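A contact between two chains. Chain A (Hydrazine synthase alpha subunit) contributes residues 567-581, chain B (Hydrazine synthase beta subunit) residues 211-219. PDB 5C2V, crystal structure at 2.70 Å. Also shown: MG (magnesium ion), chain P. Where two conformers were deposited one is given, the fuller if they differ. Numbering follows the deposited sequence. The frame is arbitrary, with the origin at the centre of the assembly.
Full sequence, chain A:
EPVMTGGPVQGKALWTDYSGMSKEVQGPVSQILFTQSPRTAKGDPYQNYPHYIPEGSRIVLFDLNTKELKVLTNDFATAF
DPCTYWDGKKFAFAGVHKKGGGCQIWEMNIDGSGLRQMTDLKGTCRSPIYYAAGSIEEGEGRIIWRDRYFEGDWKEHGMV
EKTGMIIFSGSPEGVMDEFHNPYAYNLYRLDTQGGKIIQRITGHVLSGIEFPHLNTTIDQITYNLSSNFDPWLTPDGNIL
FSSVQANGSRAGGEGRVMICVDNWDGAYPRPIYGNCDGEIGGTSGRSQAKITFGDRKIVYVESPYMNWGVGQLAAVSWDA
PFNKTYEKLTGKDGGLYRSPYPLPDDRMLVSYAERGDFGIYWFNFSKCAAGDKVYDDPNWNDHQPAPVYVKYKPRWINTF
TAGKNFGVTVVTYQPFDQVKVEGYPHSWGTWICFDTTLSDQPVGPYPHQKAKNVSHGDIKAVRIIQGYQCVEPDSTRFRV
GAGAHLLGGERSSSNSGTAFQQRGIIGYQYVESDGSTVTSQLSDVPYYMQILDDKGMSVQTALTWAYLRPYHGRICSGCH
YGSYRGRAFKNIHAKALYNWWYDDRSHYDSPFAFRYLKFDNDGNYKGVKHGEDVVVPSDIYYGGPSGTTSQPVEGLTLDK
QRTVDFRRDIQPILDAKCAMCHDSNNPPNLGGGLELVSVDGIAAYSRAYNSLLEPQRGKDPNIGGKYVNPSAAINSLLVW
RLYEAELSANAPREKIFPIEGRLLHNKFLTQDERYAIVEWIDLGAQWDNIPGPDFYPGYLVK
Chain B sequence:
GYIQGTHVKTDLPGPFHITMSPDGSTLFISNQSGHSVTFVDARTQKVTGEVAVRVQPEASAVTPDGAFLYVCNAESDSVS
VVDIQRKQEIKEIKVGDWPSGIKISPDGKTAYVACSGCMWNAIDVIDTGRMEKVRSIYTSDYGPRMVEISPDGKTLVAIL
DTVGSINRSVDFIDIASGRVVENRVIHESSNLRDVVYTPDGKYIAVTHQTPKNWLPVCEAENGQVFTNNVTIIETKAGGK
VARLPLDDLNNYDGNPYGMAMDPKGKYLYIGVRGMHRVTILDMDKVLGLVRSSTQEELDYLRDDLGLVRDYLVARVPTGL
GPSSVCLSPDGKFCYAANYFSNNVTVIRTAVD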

# COMPACT_ATOMS: atom_id res chain seq x y z
N ARG A 567 -8.88 -17.03 13.85
CA ARG A 567 -10.24 -17.49 14.07
C ARG A 567 -10.29 -18.95 14.51
O ARG A 567 -9.38 -19.73 14.22
N ALA A 568 -11.35 -19.30 15.22
CA ALA A 568 -11.55 -20.67 15.65
C ALA A 568 -11.95 -21.54 14.46
O ALA A 568 -12.52 -21.05 13.49
N PHE A 569 -11.62 -22.83 14.54
CA PHE A 569 -12.03 -23.78 13.52
C PHE A 569 -13.54 -23.80 13.39
O PHE A 569 -14.26 -23.80 14.38
N LYS A 570 -14.03 -23.80 12.15
CA LYS A 570 -15.46 -23.86 11.89
C LYS A 570 -15.93 -25.30 11.97
O LYS A 570 -15.26 -26.20 11.47
N ASN A 571 -17.09 -25.52 12.58
CA ASN A 571 -17.61 -26.88 12.67
C ASN A 571 -18.21 -27.25 11.33
O ASN A 571 -19.20 -26.66 10.89
N ILE A 572 -17.61 -28.25 10.69
CA ILE A 572 -17.99 -28.64 9.34
C ILE A 572 -18.00 -30.15 9.22
O ILE A 572 -17.06 -30.82 9.62
N HIS A 573 -19.08 -30.68 8.66
CA HIS A 573 -19.16 -32.11 8.40
C HIS A 573 -18.87 -32.31 6.92
O HIS A 573 -19.70 -32.00 6.07
N ALA A 574 -17.69 -32.84 6.63
CA ALA A 574 -17.19 -32.84 5.26
C ALA A 574 -17.09 -34.24 4.67
O ALA A 574 -16.79 -35.20 5.38
N LYS A 575 -17.35 -34.34 3.37
CA LYS A 575 -17.28 -35.62 2.67
C LYS A 575 -15.85 -36.15 2.63
O LYS A 575 -15.63 -37.36 2.68
N ALA A 576 -14.89 -35.24 2.54
CA ALA A 576 -13.48 -35.61 2.43
C ALA A 576 -12.99 -36.37 3.66
O ALA A 576 -12.07 -37.18 3.56
N LEU A 577 -13.62 -36.11 4.80
CA LEU A 577 -13.27 -36.77 6.05
C LEU A 577 -13.35 -38.29 5.93
O LEU A 577 -12.55 -39.01 6.52
N TYR A 578 -14.32 -38.76 5.16
CA TYR A 578 -14.54 -40.19 5.00
C TYR A 578 -13.67 -40.77 3.89
O TYR A 578 -13.59 -41.99 3.72
N ASN A 579 -13.01 -39.90 3.13
CA ASN A 579 -12.10 -40.34 2.08
C ASN A 579 -10.65 -40.38 2.57
O ASN A 579 -9.73 -40.62 1.79
N TRP A 580 -10.45 -40.14 3.87
CA TRP A 580 -9.11 -39.99 4.41
C TRP A 580 -8.47 -41.32 4.84
O TRP A 580 -7.60 -41.84 4.14
N TRP A 581 -8.88 -41.87 5.98
CA TRP A 581 -8.41 -43.20 6.38
C TRP A 581 -9.58 -44.08 6.82
O TRP A 581 -10.07 -43.96 7.95
N PRO B 211 -18.05 -27.22 21.37
CA PRO B 211 -17.28 -28.30 20.76
C PRO B 211 -17.28 -28.19 19.25
O PRO B 211 -18.29 -27.73 18.70
N LYS B 212 -16.22 -28.58 18.57
CA LYS B 212 -16.41 -28.93 17.18
C LYS B 212 -16.37 -30.45 17.16
O LYS B 212 -15.30 -31.06 17.25
N ASN B 213 -17.54 -31.05 17.06
CA ASN B 213 -17.70 -32.50 17.11
C ASN B 213 -17.49 -33.19 15.77
O ASN B 213 -17.05 -34.34 15.71
N TRP B 214 -17.80 -32.47 14.70
CA TRP B 214 -17.81 -33.03 13.35
C TRP B 214 -16.42 -32.97 12.72
O TRP B 214 -16.24 -33.31 11.56
N LEU B 215 -15.44 -32.53 13.50
CA LEU B 215 -14.09 -32.35 13.00
C LEU B 215 -13.16 -33.37 13.62
O LEU B 215 -13.38 -33.82 14.75
N PRO B 216 -12.11 -33.75 12.88
CA PRO B 216 -11.09 -34.68 13.38
C PRO B 216 -10.39 -34.11 14.60
O PRO B 216 -10.26 -32.89 14.69
N VAL B 217 -9.95 -34.95 15.51
CA VAL B 217 -9.19 -34.45 16.64
C VAL B 217 -7.72 -34.54 16.25
O VAL B 217 -7.15 -35.63 16.16
N CYS B 218 -7.12 -33.38 16.03
CA CYS B 218 -5.80 -33.30 15.42
C CYS B 218 -4.87 -32.41 16.23
O CYS B 218 -3.87 -32.87 16.76
N GLU B 219 -5.20 -31.12 16.31
CA GLU B 219 -4.38 -30.17 17.06
C GLU B 219 -5.18 -29.56 18.20
O GLU B 219 -6.38 -29.78 18.32

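Two irregular segments of the hydrazine synthase alpha and beta subunits pack together here, burying 664 Å² in total. P211(B) points away and makes no contact.

K212(B) points toward chain A. Its chi1 is -25°, between wells, and chi2 is m; the rest of the chain is extended, both angles t. This carries NZ to F569(A) O, 3.2 Å away, in a weak hydrogen bond. K212(B) NZ also lies 4.1 Å from A568(A) CB. K212(B) CA sits 3.6 Å from N571(A) OD1.

N213(B) is p and starts out sideways, but its end comes nearer. Its OD1 accepts a weak hydrogen bond from N571(A) ND2 at 3.4 Å. N571(A), chi1 t, contacts four residues of chain B, K212(B) to L215(B), and is hydrogen-bonded to N213(B) and W214(B).

W214(B), chi1 m, has the largest area covered in this contact, 111 Å². Its backbone N gives a hydrogen bond to N571(A) OD1 at 3.2 Å. Its six-membered ring forms an offset stack with H573(A), chi1 t. The centroids are 4.2 Å apart and the planes differ by 15°. N571(A) ND2 lies at the edge of the indole, 3.2 Å from W214(B) CD1. H573(A) NE2 is hydrogen-bonded to Y578(A) OH at 2.8 Å, which ties the stacked ring to its own chain.

L215(B) is m, t. CA to CB points sideways, but the end comes nearer. Its CD1 lies 3.9 Å from F569(A) CB, and its CD2 lies 4.4 Å from I572(A) CB.

P216(B) points toward chain A. Its CG is 3.6 Å from L577(A) CD1 and 4.1 Å from W580(A) CZ3, at the edge of that indole. V217(B) is out of reach.

C218(B), chi1 m, places SG 4.5 Å from W580(A) CH2. The end of E219(B) leads away from chain A, and its OE1 binds the magnesium ion MG at 1.9 Å. Four waters also bind the ion.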

# COMPACT_ATOMS: atom_id res chain seq x y z
CB ARG A 567 -11.08 -17.31 12.80
CG ARG A 567 -11.45 -15.86 12.50
CD ARG A 567 -12.30 -15.74 11.24
NE ARG A 567 -13.54 -16.50 11.33
CZ ARG A 567 -14.63 -16.08 11.97
NH1 ARG A 567 -14.63 -14.91 12.59
NH2 ARG A 567 -15.72 -16.84 11.99
CB ALA A 568 -12.61 -20.75 16.74
CB PHE A 569 -11.51 -25.18 13.84
CG PHE A 569 -10.11 -25.44 13.36
CD1 PHE A 569 -9.89 -26.10 12.16
CD2 PHE A 569 -9.01 -25.04 14.11
CE1 PHE A 569 -8.61 -26.34 11.71
CE2 PHE A 569 -7.73 -25.29 13.66
CZ PHE A 569 -7.52 -25.94 12.46
CB LYS A 570 -15.78 -23.25 10.53
CG LYS A 570 -17.27 -23.19 10.21
CD LYS A 570 -17.51 -22.52 8.86
CE LYS A 570 -18.99 -22.36 8.58
NZ LYS A 570 -19.23 -21.71 7.27
CB ASN A 571 -18.64 -27.00 13.79
CG ASN A 571 -18.91 -28.44 14.18
OD1 ASN A 571 -18.05 -29.31 14.03
ND2 ASN A 571 -20.11 -28.71 14.69
CB ILE A 572 -17.01 -28.06 8.27
CG1 ILE A 572 -16.92 -26.54 8.38
CG2 ILE A 572 -17.45 -28.47 6.87
CD1 ILE A 572 -16.01 -25.91 7.34
CB HIS A 573 -20.54 -32.63 8.79
CG HIS A 573 -20.62 -34.13 8.89
ND1 HIS A 573 -21.78 -34.78 9.23
CD2 HIS A 573 -19.68 -35.08 8.71
CE1 HIS A 573 -21.56 -36.09 9.25
NE2 HIS A 573 -20.29 -36.30 8.94
CB ALA A 574 -15.83 -32.16 5.21
CB LYS A 575 -17.82 -35.48 1.25
CG LYS A 575 -19.30 -35.13 1.17
CD LYS A 575 -19.78 -35.19 -0.27
CE LYS A 575 -21.27 -34.90 -0.38
NZ LYS A 575 -21.76 -35.02 -1.78
CB ALA A 576 -12.63 -34.37 2.21
CB LEU A 577 -14.18 -36.29 7.18
CG LEU A 577 -14.04 -37.02 8.52
CD1 LEU A 577 -12.63 -36.86 9.07
CD2 LEU A 577 -15.07 -36.52 9.53
CB TYR A 578 -16.02 -40.47 4.72
CG TYR A 578 -16.92 -40.05 5.86
CD1 TYR A 578 -17.20 -40.92 6.90
CD2 TYR A 578 -17.48 -38.78 5.90
CE1 TYR A 578 -18.03 -40.54 7.95
CE2 TYR A 578 -18.31 -38.39 6.94
CZ TYR A 578 -18.57 -39.28 7.96
OH TYR A 578 -19.39 -38.90 9.00
CB ASN A 579 -12.20 -39.43 0.86
CG ASN A 579 -11.79 -40.13 -0.43
OD1 ASN A 579 -11.82 -41.35 -0.52
ND2 ASN A 579 -11.40 -39.34 -1.43
CB TRP A 580 -9.15 -39.03 5.60
CG TRP A 580 -7.85 -38.35 5.89
CD1 TRP A 580 -6.67 -38.50 5.22
CD2 TRP A 580 -7.60 -37.38 6.92
NE1 TRP A 580 -5.70 -37.70 5.78
CE2 TRP A 580 -6.25 -37.01 6.82
CE3 TRP A 580 -8.39 -36.81 7.92
CZ2 TRP A 580 -5.67 -36.08 7.69
CZ3 TRP A 580 -7.81 -35.90 8.78
CH2 TRP A 580 -6.47 -35.54 8.65
CB TRP A 581 -7.38 -43.02 7.50
CG TRP A 581 -6.88 -44.27 8.17
CD1 TRP A 581 -6.77 -45.51 7.62
CD2 TRP A 581 -6.39 -44.37 9.51
NE1 TRP A 581 -6.25 -46.39 8.55
CE2 TRP A 581 -6.01 -45.71 9.72
CE3 TRP A 581 -6.24 -43.46 10.56
CZ2 TRP A 581 -5.49 -46.16 10.93
CZ3 TRP A 581 -5.72 -43.91 11.76
CH2 TRP A 581 -5.35 -45.25 11.94
CB PRO B 211 -18.02 -29.57 21.22
CG PRO B 211 -19.32 -29.10 21.85
CD PRO B 211 -19.44 -27.62 21.63
CB LYS B 212 -15.34 -28.31 16.28
CG LYS B 212 -14.69 -27.05 16.86
CD LYS B 212 -15.61 -25.84 16.82
CE LYS B 212 -14.93 -24.62 17.44
NZ LYS B 212 -15.72 -23.38 17.25
CB ASN B 213 -19.07 -32.85 17.68
CG ASN B 213 -20.19 -32.26 16.88
OD1 ASN B 213 -20.55 -31.10 17.05
ND2 ASN B 213 -20.76 -33.06 15.99
CB TRP B 214 -18.82 -32.30 12.46
CG TRP B 214 -20.25 -32.48 12.89
CD1 TRP B 214 -21.08 -31.52 13.39
CD2 TRP B 214 -21.00 -33.70 12.89
NE1 TRP B 214 -22.31 -32.06 13.67
CE2 TRP B 214 -22.28 -33.40 13.38
CE3 TRP B 214 -20.71 -35.01 12.51
CZ2 TRP B 214 -23.28 -34.37 13.50
CZ3 TRP B 214 -21.70 -35.97 12.63
CH2 TRP B 214 -22.97 -35.64 13.12
CB LEU B 215 -13.58 -30.93 13.30
CG LEU B 215 -14.21 -29.74 12.58
CD1 LEU B 215 -13.49 -28.46 12.99
CD2 LEU B 215 -14.16 -29.92 11.08
CB PRO B 216 -10.12 -34.82 12.20
CG PRO B 216 -10.91 -34.43 11.01
CD PRO B 216 -11.86 -33.37 11.48
CB VAL B 217 -9.48 -35.24 17.93
CG1 VAL B 217 -8.84 -34.56 19.13
CG2 VAL B 217 -10.98 -35.36 18.14
CB CYS B 218 -5.91 -32.79 13.98
SG CYS B 218 -6.64 -33.99 12.84
CB GLU B 219 -3.88 -29.07 16.13
CG GLU B 219 -3.45 -29.55 14.76
CD GLU B 219 -2.10 -30.23 14.77
OE1 GLU B 219 -1.41 -30.17 15.81
OE2 GLU B 219 -1.72 -30.84 13.74
MG MG P . 0.13 -30.53 16.90
O HOH W 1 1.05 -30.91 18.64
O HOH W 2 -1.43 -29.41 18.40
O HOH W 3 1.46 -31.28 15.50
O HOH W 4 -1.53 -32.47 16.91